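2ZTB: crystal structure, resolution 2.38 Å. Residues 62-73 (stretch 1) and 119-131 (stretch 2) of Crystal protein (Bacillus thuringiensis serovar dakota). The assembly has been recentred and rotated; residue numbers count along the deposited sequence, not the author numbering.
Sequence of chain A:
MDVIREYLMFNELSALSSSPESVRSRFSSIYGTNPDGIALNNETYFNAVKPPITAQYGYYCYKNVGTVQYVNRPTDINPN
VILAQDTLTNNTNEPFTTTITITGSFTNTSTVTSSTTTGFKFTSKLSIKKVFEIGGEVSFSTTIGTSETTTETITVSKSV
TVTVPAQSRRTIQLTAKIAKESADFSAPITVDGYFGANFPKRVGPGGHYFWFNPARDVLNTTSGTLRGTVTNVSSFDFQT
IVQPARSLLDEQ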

# COMPACT_ATOMS: atom_id res chain seq x y z
N TYR A 62 -12.71 -5.66 18.17
CA TYR A 62 -11.50 -5.26 17.46
C TYR A 62 -11.54 -5.72 16.02
O TYR A 62 -12.09 -6.77 15.72
CB TYR A 62 -10.25 -5.86 18.11
CG TYR A 62 -10.12 -5.60 19.59
CD1 TYR A 62 -10.61 -6.52 20.53
CD2 TYR A 62 -9.49 -4.45 20.06
CE1 TYR A 62 -10.48 -6.29 21.90
CE2 TYR A 62 -9.35 -4.22 21.44
CZ TYR A 62 -9.85 -5.14 22.34
OH TYR A 62 -9.71 -4.91 23.70
N LYS A 63 -10.97 -4.90 15.15
CA LYS A 63 -10.59 -5.28 13.80
C LYS A 63 -9.07 -5.52 13.80
O LYS A 63 -8.32 -4.88 14.54
CB LYS A 63 -11.00 -4.20 12.80
CG LYS A 63 -10.57 -2.77 13.15
CD LYS A 63 -10.82 -1.85 11.95
CE LYS A 63 -10.22 -0.48 12.13
NZ LYS A 63 -10.89 0.42 13.12
N ASN A 64 -8.65 -6.48 12.97
CA ASN A 64 -7.28 -6.98 12.96
C ASN A 64 -6.82 -7.14 11.52
O ASN A 64 -7.61 -7.53 10.67
CB ASN A 64 -7.17 -8.36 13.63
CG ASN A 64 -7.80 -8.41 15.01
OD1 ASN A 64 -9.01 -8.61 15.17
ND2 ASN A 64 -6.97 -8.27 16.03
N VAL A 65 -5.54 -6.88 11.28
CA VAL A 65 -4.89 -7.23 10.02
C VAL A 65 -4.00 -8.43 10.34
O VAL A 65 -3.27 -8.43 11.32
CB VAL A 65 -4.07 -6.04 9.43
CG1 VAL A 65 -3.44 -6.41 8.09
CG2 VAL A 65 -4.94 -4.79 9.29
N GLY A 66 -4.10 -9.47 9.53
CA GLY A 66 -3.27 -10.65 9.71
C GLY A 66 -1.94 -10.47 8.99
O GLY A 66 -1.55 -9.36 8.62
N THR A 67 -1.25 -11.58 8.78
CA THR A 67 0.05 -11.58 8.15
C THR A 67 -0.11 -11.27 6.67
O THR A 67 -0.95 -11.87 5.99
CB THR A 67 0.75 -12.94 8.35
OG1 THR A 67 0.63 -13.33 9.73
CG2 THR A 67 2.22 -12.88 7.96
N VAL A 68 0.70 -10.31 6.21
CA VAL A 68 0.76 -9.89 4.82
C VAL A 68 1.45 -10.97 3.99
O VAL A 68 2.56 -11.39 4.32
CB VAL A 68 1.55 -8.55 4.69
CG1 VAL A 68 1.64 -8.09 3.23
CG2 VAL A 68 0.90 -7.46 5.56
N GLN A 69 0.79 -11.44 2.93
CA GLN A 69 1.42 -12.36 1.99
C GLN A 69 1.70 -11.63 0.69
O GLN A 69 0.85 -10.91 0.19
CB GLN A 69 0.55 -13.59 1.72
CG GLN A 69 -0.07 -14.26 2.96
CD GLN A 69 0.90 -15.11 3.77
OE1 GLN A 69 0.59 -15.52 4.89
NE2 GLN A 69 2.07 -15.40 3.21
N TYR A 70 2.91 -11.82 0.16
CA TYR A 70 3.35 -11.16 -1.06
C TYR A 70 3.36 -12.13 -2.23
O TYR A 70 3.67 -13.32 -2.07
CB TYR A 70 4.76 -10.59 -0.88
CG TYR A 70 4.89 -9.54 0.20
CD1 TYR A 70 5.02 -9.90 1.55
CD2 TYR A 70 4.90 -8.19 -0.12
CE1 TYR A 70 5.15 -8.94 2.54
CE2 TYR A 70 5.02 -7.22 0.86
CZ TYR A 70 5.15 -7.60 2.18
OH TYR A 70 5.29 -6.63 3.14
N VAL A 71 3.02 -11.63 -3.41
CA VAL A 71 3.09 -12.41 -4.64
C VAL A 71 3.77 -11.55 -5.68
O VAL A 71 3.29 -10.46 -6.00
CB VAL A 71 1.68 -12.84 -5.15
CG1 VAL A 71 1.80 -13.73 -6.38
CG2 VAL A 71 0.91 -13.56 -4.06
N ASN A 72 4.90 -12.03 -6.19
CA ASN A 72 5.64 -11.39 -7.27
C ASN A 72 4.84 -11.27 -8.56
O ASN A 72 4.19 -12.23 -8.99
CB ASN A 72 6.92 -12.17 -7.57
CG ASN A 72 8.12 -11.71 -6.75
OD1 ASN A 72 8.20 -10.55 -6.35
ND2 ASN A 72 9.06 -12.63 -6.53
N ARG A 73 4.90 -10.09 -9.17
CA ARG A 73 4.35 -9.87 -10.50
C ARG A 73 5.50 -9.93 -11.50
O ARG A 73 6.63 -9.65 -11.13
CB ARG A 73 3.69 -8.49 -10.56
CG ARG A 73 2.48 -8.35 -9.67
CD ARG A 73 1.20 -8.77 -10.39
NE ARG A 73 1.39 -9.95 -11.24
CZ ARG A 73 0.41 -10.63 -11.83
NH1 ARG A 73 -0.85 -10.26 -11.67
NH2 ARG A 73 0.71 -11.69 -12.59
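Stretch 2 (119-131) GFKFTSKLSIKKV

Two extended segments far apart in sequence can pack through their side chains alone, apart from an occasional polar tether to the backbone, and residues 62-73 and 119-131 of this crystal protein illustrate the principle. Stretch 1 is strand at 62-65, passes through a short loop, and is strand again from Gln-69 to about Asn-72. Stretch 2 enters as an irregular but largely extended chain, opened by Gly-119 with positive phi (91°), and becomes strand by Leu-126, running on through Val-131. Strands 69-72 and 126-131 point broadly the same way, at 36° to each other (signed crossing angle -36°), and their axes approach to 9.3 Å. That spacing is too wide for the backbone ladder of a sheet and leaves room for a layer of side chains between the chains. The register advances in the same direction along both chains, though not residue for residue: the CA atoms of Lys-63 and Phe-122 lie 8.5 Å apart, those of Val-65 and Leu-126 8.9 Å, those of Val-68 and Ile-128 8.1 Å, and those of Tyr-70 and Lys-130 8.2 Å.

Along strand 62-65 the alternation typical of extended chain turns Lys-63 and Val-65 toward stretch 2 and Asn-64 away. The two inward residues clasp the ring of Phe-122 from opposite faces: Lys-63 CD lies 3.7 Å from the centroid of the Phe-122 ring, and Val-65 CG2 lies 3.9 Å from that same centroid. Both are CH-pi contacts, so the lysine contributes here chiefly through its aliphatic chain; its NZ, 5.2 Å from the Phe-122 ring centroid, can add at most a weak cation-pi attraction. Lys-63 CD also touches Phe-120 CD2 at 4.0 Å.

Farther along, aliphatic packing takes over. Leu-126 CD1 meets Val-65 CG1 at 4.3 Å and Val-68 CG2 at 4.0 Å, while Val-68 CG1 rests 4.0 Å from Ile-128 CD1. Tyr-70 then combines both kinds of contact. Ile-128 CG2 sits at the edge of its ring, 4.0 Å from Tyr-70 CE2, and the phenol reaches the opposing backbone, where Lys-129 N donates a hydrogen bond to Tyr-70 OH at 3.0 Å with an angle of 157°. A water 2.6 Å from Tyr-70 OH extends this link, donating a weak hydrogen bond to Ser-127 O at 3.3 Å.

The contact closes with a polar pair near the more exposed end: Lys-130, directed toward stretch 1, extends its amine to donate a hydrogen bond from NZ to Asn-72 OD1 at 2.7 Å. In all, 606 Å² of surface is buried, summed over both sides.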

# COMPACT_ATOMS: atom_id res chain seq x y z
N GLY A 119 -13.68 -1.04 2.75
CA GLY A 119 -13.46 0.31 3.31
C GLY A 119 -13.32 0.41 4.81
O GLY A 119 -13.88 1.31 5.43
N PHE A 120 -12.58 -0.51 5.40
CA PHE A 120 -12.13 -0.37 6.77
C PHE A 120 -11.34 0.91 6.96
O PHE A 120 -10.75 1.43 6.01
CB PHE A 120 -11.29 -1.58 7.18
CG PHE A 120 -12.09 -2.84 7.38
CD1 PHE A 120 -12.24 -3.75 6.34
CD2 PHE A 120 -12.71 -3.09 8.60
CE1 PHE A 120 -13.00 -4.92 6.53
CE2 PHE A 120 -13.47 -4.25 8.80
CZ PHE A 120 -13.61 -5.17 7.76
N LYS A 121 -11.37 1.44 8.18
CA LYS A 121 -10.66 2.68 8.49
C LYS A 121 -9.62 2.42 9.57
O LYS A 121 -9.83 2.75 10.72
CB LYS A 121 -11.65 3.77 8.93
CG LYS A 121 -12.81 4.02 7.96
CD LYS A 121 -13.72 5.14 8.43
CE LYS A 121 -14.80 5.44 7.41
NZ LYS A 121 -15.71 4.26 7.25
N PHE A 122 -8.51 1.81 9.18
CA PHE A 122 -7.38 1.60 10.08
C PHE A 122 -6.53 2.83 10.26
O PHE A 122 -6.23 3.55 9.31
CB PHE A 122 -6.50 0.46 9.59
CG PHE A 122 -7.13 -0.89 9.75
CD1 PHE A 122 -7.85 -1.46 8.72
CD2 PHE A 122 -6.98 -1.60 10.95
CE1 PHE A 122 -8.42 -2.71 8.87
CE2 PHE A 122 -7.55 -2.86 11.10
CZ PHE A 122 -8.27 -3.41 10.06
N THR A 123 -6.14 3.05 11.52
CA THR A 123 -5.36 4.19 11.96
C THR A 123 -3.87 3.82 12.04
O THR A 123 -3.01 4.65 11.74
CB THR A 123 -5.90 4.68 13.34
OG1 THR A 123 -6.98 5.58 13.12
CG2 THR A 123 -4.83 5.38 14.18
N SER A 124 -3.58 2.58 12.42
CA SER A 124 -2.19 2.16 12.57
C SER A 124 -1.50 1.87 11.25
O SER A 124 -2.07 1.27 10.34
CB SER A 124 -2.02 0.98 13.55
OG SER A 124 -3.20 0.22 13.70
N LYS A 125 -0.26 2.33 11.14
CA LYS A 125 0.52 2.18 9.92
C LYS A 125 0.77 0.70 9.64
O LYS A 125 0.92 -0.10 10.56
CB LYS A 125 1.83 2.93 10.04
CG LYS A 125 1.69 4.42 10.36
CD LYS A 125 1.32 5.26 9.14
CE LYS A 125 1.28 6.73 9.54
NZ LYS A 125 1.44 7.64 8.38
N LEU A 126 0.78 0.35 8.36
CA LEU A 126 1.08 -1.00 7.94
C LEU A 126 2.54 -1.08 7.46
O LEU A 126 2.98 -0.26 6.65
CB LEU A 126 0.12 -1.42 6.83
CG LEU A 126 0.32 -2.78 6.17
CD1 LEU A 126 -0.12 -3.89 7.09
CD2 LEU A 126 -0.43 -2.84 4.84
N SER A 127 3.28 -2.06 7.97
CA SER A 127 4.65 -2.28 7.55
C SER A 127 4.70 -3.17 6.31
O SER A 127 4.18 -4.30 6.30
CB SER A 127 5.49 -2.87 8.68
OG SER A 127 5.55 -1.97 9.77
N ILE A 128 5.31 -2.62 5.26
CA ILE A 128 5.50 -3.32 3.99
C ILE A 128 7.01 -3.37 3.69
O ILE A 128 7.70 -2.34 3.67
CB ILE A 128 4.69 -2.65 2.82
CG1 ILE A 128 3.17 -2.78 3.06
CG2 ILE A 128 5.07 -3.22 1.46
CD1 ILE A 128 2.65 -4.24 3.16
N LYS A 129 7.51 -4.59 3.50
CA LYS A 129 8.90 -4.82 3.16
C LYS A 129 9.01 -5.83 2.04
O LYS A 129 8.43 -6.92 2.12
CB LYS A 129 9.67 -5.31 4.38
CG LYS A 129 9.94 -4.23 5.43
CD LYS A 129 10.30 -4.81 6.79
CE LYS A 129 11.35 -3.95 7.50
NZ LYS A 129 12.54 -3.72 6.63
N LYS A 130 9.75 -5.48 1.00
CA LYS A 130 9.97 -6.38 -0.13
C LYS A 130 11.39 -6.25 -0.66
O LYS A 130 11.87 -5.14 -0.90
CB LYS A 130 8.93 -6.10 -1.24
CG LYS A 130 9.16 -6.81 -2.56
CD LYS A 130 8.83 -8.28 -2.49
CE LYS A 130 9.45 -9.02 -3.68
NZ LYS A 130 8.92 -10.41 -3.78
N VAL A 131 12.07 -7.39 -0.82
CA VAL A 131 13.38 -7.39 -1.49
C VAL A 131 13.23 -7.71 -2.98
O VAL A 131 12.82 -8.81 -3.37
CB VAL A 131 14.41 -8.36 -0.83
CG1 VAL A 131 15.73 -8.35 -1.61
CG2 VAL A 131 14.66 -7.99 0.64
O HOH W 1 5.12 -7.40 5.66